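Local atomic coordinates of paraflagellar rod component (Trypanosoma brucei, PDB entry 2Q0X), a protein that is of unknown function but adopts the alpha/beta-hydrolase fold and is named as a component of the paraflagellar rod. Residues R172-Y183 against T188-T199; K224-A232 against H283-E294. All coordinates share one frame; numbering follows the deposited sequence.

Contact 1 (R172-Y183 against T188-T199); sequences RGEDSLAMLKHY and TPARLAGGGFPT
Gly173 O receives the backbone N-H of Ala190 N at 2.9 Å, with an N-H...O angle of 160°. Around that oxygen gather carbons of the same helical turn: Thr188 CB lies 3.3 Å from Gly173 O, and Ala190 CB and Pro189 CD also press on it. Gly173 sits inside a type I turn, Arg172 to Asp175, whose ends are also tied by a salt bridge between Arg172 NH1 and Asp175 OD2. The Pro189 ring packs against the carbonyl oxygens of this turn, its CD 3.2 Å from Asp175 O and its CG 3.6 Å from Arg172 O. Met179 runs alongside the ring, pointing the other way, with CG 3.8 Å from Pro189 CD. Two bends then carry the methionine chain round to Leu192, where the methyl ends CE and CD1 point at each other, though their modelled closeness is doubtful. Farther on, Tyr183 CG stands anti to its backbone N (chi1 -153°), sending the ring out so that its OH lies 3.7 Å from Pro198 CB; the hydroxyl itself bonds to Glu202, which Thr199 OG1 also engages. Ser176 OG bonds to Glu174 OE1 of the second subunit, and Glu174 OE1 to Ser176 OG of that subunit, placing the turn at the dimer interface. Thr188 is the N-cap of helix 189-193: its OG1 takes a weak bond, 3.3 Å, from Arg191 N and a further one from Gln47. The whole is a tight turn packed against the N1 proline of a short, threonine-capped helix, in the segment following helix 154-170 of this alpha/beta-hydrolase fold.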
loop_
_atom_site.group_PDB
_atom_site.type_symbol
_atom_site.label_atom_id
_atom_site.label_comp_id
_atom_site.label_asym_id
_atom_site.label_seq_id
_atom_site.Cartn_x
_atom_site.Cartn_y
_atom_site.Cartn_z
ATOM N N ARG A 172 -19.163 -6.944 -5.143
ATOM C CA ARG A 172 -18.678 -5.585 -4.927
ATOM C C ARG A 172 -17.913 -5.463 -3.608
ATOM O O ARG A 172 -17.786 -4.362 -3.055
ATOM C CB ARG A 172 -19.846 -4.596 -4.933
ATOM C CG ARG A 172 -20.539 -4.415 -6.280
ATOM C CD ARG A 172 -20.745 -2.935 -6.570
ATOM N NE ARG A 172 -22.082 -2.452 -6.255
ATOM C CZ ARG A 172 -22.390 -1.191 -5.934
ATOM N NH1 ARG A 172 -21.461 -0.239 -5.853
ATOM N NH2 ARG A 172 -23.658 -0.881 -5.680
ATOM N N GLY A 173 -17.376 -6.589 -3.128
ATOM C CA GLY A 173 -16.623 -6.640 -1.871
ATOM C C GLY A 173 -15.445 -5.683 -1.723
ATOM O O GLY A 173 -15.101 -5.309 -0.602
ATOM N N GLU A 174 -14.832 -5.285 -2.845
ATOM C CA GLU A 174 -13.691 -4.351 -2.847
ATOM C C GLU A 174 -14.112 -2.875 -2.877
ATOM O O GLU A 174 -13.272 -1.994 -2.821
ATOM C CB GLU A 174 -12.773 -4.630 -4.051
ATOM C CG GLU A 174 -11.342 -4.043 -3.930
ATOM C CD GLU A 174 -10.498 -4.192 -5.209
ATOM O OE1 GLU A 174 -10.914 -3.706 -6.289
ATOM O OE2 GLU A 174 -9.404 -4.785 -5.123
ATOM N N ASP A 175 -15.406 -2.596 -2.962
ATOM C CA ASP A 175 -15.849 -1.229 -3.222
ATOM C C ASP A 175 -16.103 -0.457 -1.924
ATOM O O ASP A 175 -17.230 -0.404 -1.429
ATOM C CB ASP A 175 -17.094 -1.256 -4.111
ATOM C CG ASP A 175 -17.419 0.097 -4.713
ATOM O OD1 ASP A 175 -16.683 1.070 -4.443
ATOM O OD2 ASP A 175 -18.426 0.181 -5.452
ATOM N N SER A 176 -15.055 0.158 -1.386
ATOM C CA SER A 176 -15.169 0.880 -0.121
ATOM C C SER A 176 -16.077 2.110 -0.228
ATOM O O SER A 176 -16.697 2.512 0.755
ATOM C CB SER A 176 -13.781 1.273 0.414
ATOM O OG SER A 176 -13.232 2.392 -0.263
ATOM N N LEU A 177 -16.149 2.695 -1.424
ATOM C CA LEU A 177 -17.005 3.863 -1.672
ATOM C C LEU A 177 -18.496 3.542 -1.541
ATOM O O LEU A 177 -19.296 4.432 -1.234
ATOM C CB LEU A 177 -16.712 4.513 -3.044
ATOM C CG LEU A 177 -15.766 5.725 -3.009
ATOM C CD1 LEU A 177 -14.350 5.333 -2.653
ATOM C CD2 LEU A 177 -15.776 6.462 -4.338
ATOM N N ALA A 178 -18.858 2.277 -1.767
ATOM C CA ALA A 178 -20.229 1.805 -1.542
ATOM C C ALA A 178 -20.619 1.780 -0.051
ATOM O O ALA A 178 -21.795 1.670 0.272
ATOM C CB ALA A 178 -20.424 0.413 -2.164
ATOM N N MET A 179 -19.633 1.887 0.840
ATOM C CA MET A 179 -19.860 1.858 2.296
ATOM C C MET A 179 -19.982 3.233 2.963
ATOM O O MET A 179 -20.034 3.312 4.196
ATOM C CB MET A 179 -18.710 1.106 2.994
ATOM C CG MET A 179 -18.697 -0.372 2.780
ATOM S SD MET A 179 -20.234 -1.127 3.275
ATOM C CE MET A 179 -20.618 -0.315 4.838
ATOM N N LEU A 180 -20.040 4.309 2.185
ATOM C CA LEU A 180 -19.853 5.643 2.770
ATOM C C LEU A 180 -21.024 6.138 3.632
ATOM O O LEU A 180 -20.810 6.902 4.571
ATOM C CB LEU A 180 -19.484 6.691 1.700
ATOM C CG LEU A 180 -17.979 7.009 1.551
ATOM C CD1 LEU A 180 -17.351 6.161 0.482
ATOM C CD2 LEU A 180 -17.744 8.486 1.223
ATOM N N LYS A 181 -22.246 5.702 3.344
ATOM C CA LYS A 181 -23.397 6.168 4.122
ATOM C C LYS A 181 -23.687 5.221 5.292
ATOM O O LYS A 181 -24.304 5.612 6.277
ATOM C CB LYS A 181 -24.627 6.405 3.211
ATOM C CG LYS A 181 -25.710 5.329 3.236
ATOM C CD LYS A 181 -26.856 5.646 2.278
ATOM C CE LYS A 181 -26.510 5.366 0.807
ATOM N NZ LYS A 181 -26.201 6.604 0.014
ATOM N N HIS A 182 -23.190 3.992 5.199
ATOM C CA HIS A 182 -23.420 2.973 6.219
ATOM C C HIS A 182 -22.269 2.766 7.213
ATOM O O HIS A 182 -22.455 2.107 8.228
ATOM C CB HIS A 182 -23.803 1.655 5.539
ATOM C CG HIS A 182 -25.192 1.664 4.978
ATOM N ND1 HIS A 182 -25.450 1.670 3.625
ATOM C CD2 HIS A 182 -26.398 1.708 5.593
ATOM C CE1 HIS A 182 -26.757 1.691 3.429
ATOM N NE2 HIS A 182 -27.356 1.714 4.607
ATOM N N TYR A 183 -21.088 3.314 6.938
ATOM C CA TYR A 183 -19.991 3.292 7.917
ATOM C C TYR A 183 -19.198 4.575 7.798
ATOM O O TYR A 183 -19.302 5.251 6.785
ATOM C CB TYR A 183 -19.079 2.067 7.713
ATOM C CG TYR A 183 -18.370 1.614 8.983
ATOM C CD1 TYR A 183 -19.092 1.162 10.071
ATOM C CD2 TYR A 183 -16.991 1.665 9.088
ATOM C CE1 TYR A 183 -18.460 0.750 11.228
ATOM C CE2 TYR A 183 -16.344 1.262 10.233
ATOM C CZ TYR A 183 -17.080 0.803 11.308
ATOM O OH TYR A 183 -16.442 0.395 12.453
ATOM N N THR A 188 -13.742 -1.724 3.287
ATOM C CA THR A 188 -14.341 -2.458 2.182
ATOM C C THR A 188 -15.491 -3.313 2.704
ATOM O O THR A 188 -15.456 -3.756 3.849
ATOM C CB THR A 188 -13.316 -3.334 1.409
ATOM O OG1 THR A 188 -12.717 -4.294 2.286
ATOM C CG2 THR A 188 -12.245 -2.485 0.775
ATOM N N PRO A 189 -16.542 -3.508 1.885
ATOM C CA PRO A 189 -17.593 -4.455 2.283
ATOM C C PRO A 189 -17.044 -5.833 2.685
ATOM O O PRO A 189 -17.520 -6.418 3.658
ATOM C CB PRO A 189 -18.489 -4.543 1.044
ATOM C CG PRO A 189 -18.281 -3.235 0.325
ATOM C CD PRO A 189 -16.842 -2.844 0.605
ATOM N N ALA A 190 -16.037 -6.318 1.961
ATOM C CA ALA A 190 -15.435 -7.614 2.247
ATOM C C ALA A 190 -14.849 -7.679 3.648
ATOM O O ALA A 190 -14.870 -8.724 4.266
ATOM C CB ALA A 190 -14.376 -7.958 1.219
ATOM N N ARG A 191 -14.310 -6.575 4.151
ATOM C CA ARG A 191 -13.801 -6.552 5.525
ATOM C C ARG A 191 -14.937 -6.587 6.565
ATOM O O ARG A 191 -14.805 -7.214 7.603
ATOM C CB ARG A 191 -12.852 -5.362 5.748
ATOM C CG ARG A 191 -11.439 -5.623 5.229
ATOM C CD ARG A 191 -10.665 -6.612 6.125
ATOM N NE ARG A 191 -10.522 -6.133 7.508
ATOM C CZ ARG A 191 -9.581 -5.290 7.936
ATOM N NH1 ARG A 191 -8.656 -4.806 7.112
ATOM N NH2 ARG A 191 -9.564 -4.910 9.207
ATOM N N LEU A 192 -16.064 -5.960 6.255
ATOM C CA LEU A 192 -17.214 -5.983 7.152
ATOM C C LEU A 192 -17.939 -7.342 7.122
ATOM O O LEU A 192 -18.468 -7.795 8.158
ATOM C CB LEU A 192 -18.183 -4.841 6.816
ATOM C CG LEU A 192 -17.840 -3.418 7.299
ATOM C CD1 LEU A 192 -18.681 -2.382 6.568
ATOM C CD2 LEU A 192 -18.036 -3.296 8.838
ATOM N N ALA A 193 -17.923 -8.007 5.961
ATOM C CA ALA A 193 -18.737 -9.216 5.729
ATOM C C ALA A 193 -18.313 -10.463 6.516
ATOM O O ALA A 193 -19.142 -11.308 6.845
ATOM C CB ALA A 193 -18.803 -9.537 4.224
ATOM N N GLY A 194 -17.028 -10.581 6.830
ATOM C CA GLY A 194 -16.538 -11.737 7.585
ATOM C C GLY A 194 -16.835 -11.686 9.065
ATOM O O GLY A 194 -16.538 -12.641 9.783
ATOM N N GLY A 195 -17.431 -10.595 9.540
ATOM C CA GLY A 195 -17.812 -10.494 10.945
ATOM C C GLY A 195 -16.708 -9.872 11.781
ATOM O O GLY A 195 -16.081 -8.889 11.362
ATOM N N GLY A 196 -16.499 -10.422 12.977
ATOM C CA GLY A 196 -15.538 -9.899 13.922
ATOM C C GLY A 196 -15.932 -8.526 14.417
ATOM O O GLY A 196 -17.102 -8.174 14.383
ATOM N N PHE A 197 -14.939 -7.737 14.841
ATOM C CA PHE A 197 -15.173 -6.382 15.359
ATOM C C PHE A 197 -14.251 -5.393 14.656
ATOM O O PHE A 197 -13.060 -5.320 14.996
ATOM C CB PHE A 197 -14.913 -6.326 16.861
ATOM C CG PHE A 197 -15.612 -7.383 17.616
ATOM C CD1 PHE A 197 -16.913 -7.196 18.036
ATOM C CD2 PHE A 197 -14.976 -8.579 17.897
ATOM C CE1 PHE A 197 -17.573 -8.189 18.732
ATOM C CE2 PHE A 197 -15.630 -9.576 18.582
ATOM C CZ PHE A 197 -16.937 -9.379 19.006
ATOM N N PRO A 198 -14.789 -4.650 13.668
ATOM C CA PRO A 198 -13.970 -3.742 12.883
ATOM C C PRO A 198 -13.107 -2.813 13.708
ATOM O O PRO A 198 -11.937 -2.729 13.450
ATOM C CB PRO A 198 -15.007 -2.961 12.066
ATOM C CG PRO A 198 -16.108 -3.932 11.882
ATOM C CD PRO A 198 -16.190 -4.659 13.195
ATOM N N THR A 199 -13.679 -2.177 14.732
ATOM C CA THR A 199 -12.958 -1.201 15.557
ATOM C C THR A 199 -13.324 -1.391 17.021
ATOM O O THR A 199 -14.144 -2.230 17.362
ATOM C CB THR A 199 -13.327 0.243 15.145
ATOM O OG1 THR A 199 -14.736 0.456 15.365
ATOM C CG2 THR A 199 -12.971 0.491 13.650
#

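Contact 2 (K224-A232 against H283-E294); sequences KVPLLLMLA and HVAAILQFLADE
Leu228 and Phe290 meet through a CH-pi interaction: Leu228 CB stands 3.7 Å from the Phe290 ring centroid, 6° off the ring normal and so squarely over one face. The trans chi1 of Phe290 (169°) lays the ring along the strand, bringing its CZ edge to Pro226 O at 3.7 Å, near the ring plane. A second CH-pi contact lies at the other end, where Met230 CE sits over one face of His283, 3.9 Å from the ring centroid and displaced toward the rim. The methionine chain runs extended until its last torsion turns the methyl onto that ring. His283 is fixed by polar partners beyond the contact, ND1 bonding to Tyr56 and NE2 to Asp267, which together should restrict ring rotation. Aliphatic packing fills the middle: Leu228 CD2 lies 4.3 Å from Ile287 CG1 and also meets Phe290 CB, while Met230 SD passes Ile287 CG1 at 4.1 Å, the two side chains crossing at about a right angle. At the polar end Glu294 crosses Pro226 obliquely, its OE1 3.5 Å from Pro226 CG; the carboxylate has its salt bridge with Arg259, so the proline packs against an already paired charge. Leu228 and Met230, two residues apart, face the helix from the same side of the strand. Helix 283-294 runs antiparallel to strand 227-232, at 166° with axes 9.7 Å apart, the familiar packing of a C-terminal helix along the face of an alpha/beta-hydrolase sheet.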
loop_
_atom_site.group_PDB
_atom_site.type_symbol
_atom_site.label_atom_id
_atom_site.label_comp_id
_atom_site.label_asym_id
_atom_site.label_seq_id
_atom_site.Cartn_x
_atom_site.Cartn_y
_atom_site.Cartn_z
ATOM N N LYS A 224 -5.479 -12.717 26.447
ATOM C CA LYS A 224 -5.056 -13.405 27.668
ATOM C C LYS A 224 -3.773 -12.822 28.243
ATOM O O LYS A 224 -3.170 -13.398 29.157
ATOM C CB LYS A 224 -4.817 -14.887 27.387
ATOM C CG LYS A 224 -5.938 -15.593 26.625
ATOM C CD LYS A 224 -7.217 -15.571 27.389
ATOM C CE LYS A 224 -8.145 -16.706 26.945
ATOM N NZ LYS A 224 -9.549 -16.382 27.349
ATOM N N VAL A 225 -3.376 -11.671 27.727
ATOM C CA VAL A 225 -2.147 -11.015 28.133
ATOM C C VAL A 225 -2.472 -9.552 28.399
ATOM O O VAL A 225 -3.576 -9.106 28.109
ATOM C CB VAL A 225 -1.035 -11.191 27.054
ATOM C CG1 VAL A 225 -0.729 -12.694 26.874
ATOM C CG2 VAL A 225 -1.416 -10.511 25.724
ATOM N N PRO A 226 -1.523 -8.805 28.986
ATOM C CA PRO A 226 -1.811 -7.420 29.296
ATOM C C PRO A 226 -2.218 -6.555 28.080
ATOM O O PRO A 226 -1.680 -6.694 26.972
ATOM C CB PRO A 226 -0.515 -6.936 29.950
ATOM C CG PRO A 226 0.124 -8.176 30.504
ATOM C CD PRO A 226 -0.180 -9.201 29.459
ATOM N N LEU A 227 -3.192 -5.686 28.326
ATOM C CA LEU A 227 -3.862 -4.935 27.297
ATOM C C LEU A 227 -3.820 -3.443 27.654
ATOM O O LEU A 227 -4.098 -3.070 28.792
ATOM C CB LEU A 227 -5.302 -5.426 27.196
ATOM C CG LEU A 227 -6.244 -4.632 26.297
ATOM C CD1 LEU A 227 -5.747 -4.708 24.898
ATOM C CD2 LEU A 227 -7.668 -5.217 26.449
ATOM N N LEU A 228 -3.385 -2.614 26.696
ATOM C CA LEU A 228 -3.563 -1.167 26.772
ATOM C C LEU A 228 -4.599 -0.806 25.728
ATOM O O LEU A 228 -4.418 -1.072 24.557
ATOM C CB LEU A 228 -2.242 -0.429 26.512
ATOM C CG LEU A 228 -2.251 1.115 26.406
ATOM C CD1 LEU A 228 -2.712 1.770 27.720
ATOM C CD2 LEU A 228 -0.853 1.675 25.971
ATOM N N LEU A 229 -5.707 -0.245 26.185
ATOM C CA LEU A 229 -6.702 0.382 25.321
ATOM C C LEU A 229 -6.468 1.888 25.296
ATOM O O LEU A 229 -6.433 2.544 26.345
ATOM C CB LEU A 229 -8.126 0.092 25.836
ATOM C CG LEU A 229 -8.625 -1.347 25.669
ATOM C CD1 LEU A 229 -10.071 -1.391 26.083
ATOM C CD2 LEU A 229 -8.456 -1.839 24.219
ATOM N N MET A 230 -6.298 2.420 24.087
ATOM C CA MET A 230 -6.067 3.838 23.875
ATOM C C MET A 230 -7.279 4.409 23.183
ATOM O O MET A 230 -7.526 4.130 22.029
ATOM C CB MET A 230 -4.816 4.058 23.033
ATOM C CG MET A 230 -3.565 3.419 23.617
ATOM S SD MET A 230 -2.170 3.559 22.492
ATOM C CE MET A 230 -1.767 5.300 22.692
ATOM N N LEU A 231 -8.039 5.206 23.922
ATOM C CA LEU A 231 -9.304 5.742 23.451
ATOM C C LEU A 231 -9.208 7.258 23.189
ATOM O O LEU A 231 -8.616 7.998 23.974
ATOM C CB LEU A 231 -10.401 5.436 24.472
ATOM C CG LEU A 231 -10.590 3.948 24.763
ATOM C CD1 LEU A 231 -11.549 3.703 25.896
ATOM C CD2 LEU A 231 -11.046 3.234 23.470
ATOM N N ALA A 232 -9.773 7.665 22.053
ATOM C CA ALA A 232 -9.916 9.053 21.666
ATOM C C ALA A 232 -11.340 9.279 21.163
ATOM O O ALA A 232 -12.043 8.333 20.844
ATOM C CB ALA A 232 -8.918 9.394 20.572
ATOM N N HIS A 283 0.636 9.542 23.454
ATOM C CA HIS A 283 0.750 8.182 22.879
ATOM C C HIS A 283 2.105 7.560 23.202
ATOM O O HIS A 283 2.171 6.437 23.680
ATOM C CB HIS A 283 0.599 8.183 21.362
ATOM C CG HIS A 283 -0.801 8.388 20.874
ATOM N ND1 HIS A 283 -1.342 7.630 19.862
ATOM C CD2 HIS A 283 -1.750 9.289 21.219
ATOM C CE1 HIS A 283 -2.579 8.035 19.626
ATOM N NE2 HIS A 283 -2.852 9.041 20.435
ATOM N N VAL A 284 3.183 8.282 22.941
ATOM C CA VAL A 284 4.513 7.719 23.148
ATOM C C VAL A 284 4.714 7.346 24.619
ATOM O O VAL A 284 5.154 6.240 24.938
ATOM C CB VAL A 284 5.618 8.681 22.663
ATOM C CG1 VAL A 284 6.999 8.245 23.173
ATOM C CG2 VAL A 284 5.600 8.763 21.131
ATOM N N ALA A 285 4.372 8.280 25.500
ATOM C CA ALA A 285 4.520 8.101 26.932
ATOM C C ALA A 285 3.665 6.946 27.478
ATOM O O ALA A 285 4.143 6.169 28.283
ATOM C CB ALA A 285 4.199 9.395 27.658
ATOM N N ALA A 286 2.416 6.840 27.031
ATOM C CA ALA A 286 1.514 5.773 27.476
ATOM C C ALA A 286 1.991 4.380 27.002
ATOM O O ALA A 286 1.929 3.399 27.747
ATOM C CB ALA A 286 0.075 6.044 26.980
ATOM N N ILE A 287 2.484 4.306 25.773
ATOM C CA ILE A 287 2.977 3.041 25.234
ATOM C C ILE A 287 4.236 2.598 25.979
ATOM O O ILE A 287 4.338 1.450 26.371
ATOM C CB ILE A 287 3.233 3.125 23.709
ATOM C CG1 ILE A 287 1.901 3.207 22.977
ATOM C CG2 ILE A 287 4.023 1.912 23.192
ATOM C CD1 ILE A 287 2.023 3.613 21.518
ATOM N N LEU A 288 5.179 3.513 26.170
ATOM C CA LEU A 288 6.434 3.218 26.872
ATOM C C LEU A 288 6.204 2.791 28.327
ATOM O O LEU A 288 6.825 1.842 28.790
ATOM C CB LEU A 288 7.361 4.434 26.854
ATOM C CG LEU A 288 8.211 4.666 25.597
ATOM C CD1 LEU A 288 8.950 5.989 25.734
ATOM C CD2 LEU A 288 9.193 3.522 25.394
ATOM N N GLN A 289 5.339 3.522 29.029
ATOM C CA GLN A 289 5.028 3.267 30.440
ATOM C C GLN A 289 4.293 1.935 30.602
ATOM O O GLN A 289 4.552 1.188 31.521
ATOM C CB GLN A 289 4.187 4.419 31.012
ATOM C CG GLN A 289 3.851 4.306 32.519
ATOM C CD GLN A 289 4.992 4.761 33.434
ATOM O OE1 GLN A 289 6.152 4.879 33.016
ATOM N NE2 GLN A 289 4.657 5.023 34.703
ATOM N N PHE A 290 3.381 1.642 29.689
ATOM C CA PHE A 290 2.704 0.351 29.657
ATOM C C PHE A 290 3.699 -0.804 29.481
ATOM O O PHE A 290 3.687 -1.766 30.223
ATOM C CB PHE A 290 1.681 0.336 28.512
ATOM C CG PHE A 290 1.121 -1.024 28.219
ATOM C CD1 PHE A 290 1.437 -1.682 27.047
ATOM C CD2 PHE A 290 0.282 -1.647 29.122
ATOM C CE1 PHE A 290 0.913 -2.956 26.777
ATOM C CE2 PHE A 290 -0.225 -2.918 28.851
ATOM C CZ PHE A 290 0.095 -3.552 27.667
ATOM N N LEU A 291 4.555 -0.703 28.483
ATOM C CA LEU A 291 5.536 -1.750 28.235
ATOM C C LEU A 291 6.489 -1.896 29.425
ATOM O O LEU A 291 6.787 -3.015 29.841
ATOM C CB LEU A 291 6.298 -1.503 26.922
ATOM C CG LEU A 291 5.448 -1.647 25.637
ATOM C CD1 LEU A 291 6.263 -1.224 24.410
ATOM C CD2 LEU A 291 4.888 -3.071 25.444
ATOM N N ALA A 292 6.926 -0.766 29.984
ATOM C CA ALA A 292 7.817 -0.754 31.140
ATOM C C ALA A 292 7.142 -1.349 32.385
ATOM O O ALA A 292 7.713 -2.218 33.050
ATOM C CB ALA A 292 8.305 0.678 31.423
ATOM N N ASP A 293 5.938 -0.882 32.699
ATOM C CA ASP A 293 5.225 -1.362 33.889
ATOM C C ASP A 293 4.946 -2.868 33.838
ATOM O O ASP A 293 5.041 -3.552 34.859
ATOM C CB ASP A 293 3.912 -0.600 34.108
ATOM C CG ASP A 293 4.117 0.825 34.625
ATOM O OD1 ASP A 293 5.201 1.182 35.142
ATOM O OD2 ASP A 293 3.150 1.602 34.522
ATOM N N GLU A 294 4.619 -3.388 32.659
ATOM C CA GLU A 294 4.332 -4.821 32.537
ATOM C C GLU A 294 5.589 -5.680 32.666
ATOM O O GLU A 294 5.494 -6.811 33.132
ATOM C CB GLU A 294 3.604 -5.136 31.224
ATOM C CG GLU A 294 2.237 -4.497 31.103
ATOM C CD GLU A 294 1.304 -4.817 32.269
ATOM O OE1 GLU A 294 1.393 -5.915 32.836
ATOM O OE2 GLU A 294 0.459 -3.965 32.606
#

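From the N terminus, the chain builds most of the central sheet, up to strand 135-143, and then helix 154-170 before reaching contact 1. There 172-183 and 188-199 close a short loop, with four residues between them, in the region between helix 154-170 and helix 200-209. The chain passes through helices 200-209 and 213-218 before strand 227-232 opens contact 2. This closes a longer loop: helix 241-254, strand 260-264 and the small hairpin intervene before helix 280-299 returns over the sheet. The two loops follow in series, neither nested nor crossed. Their centres lie 29 Å apart on opposite sides of the chain's centre, contact 1 near the second subunit, contact 2 within one chain.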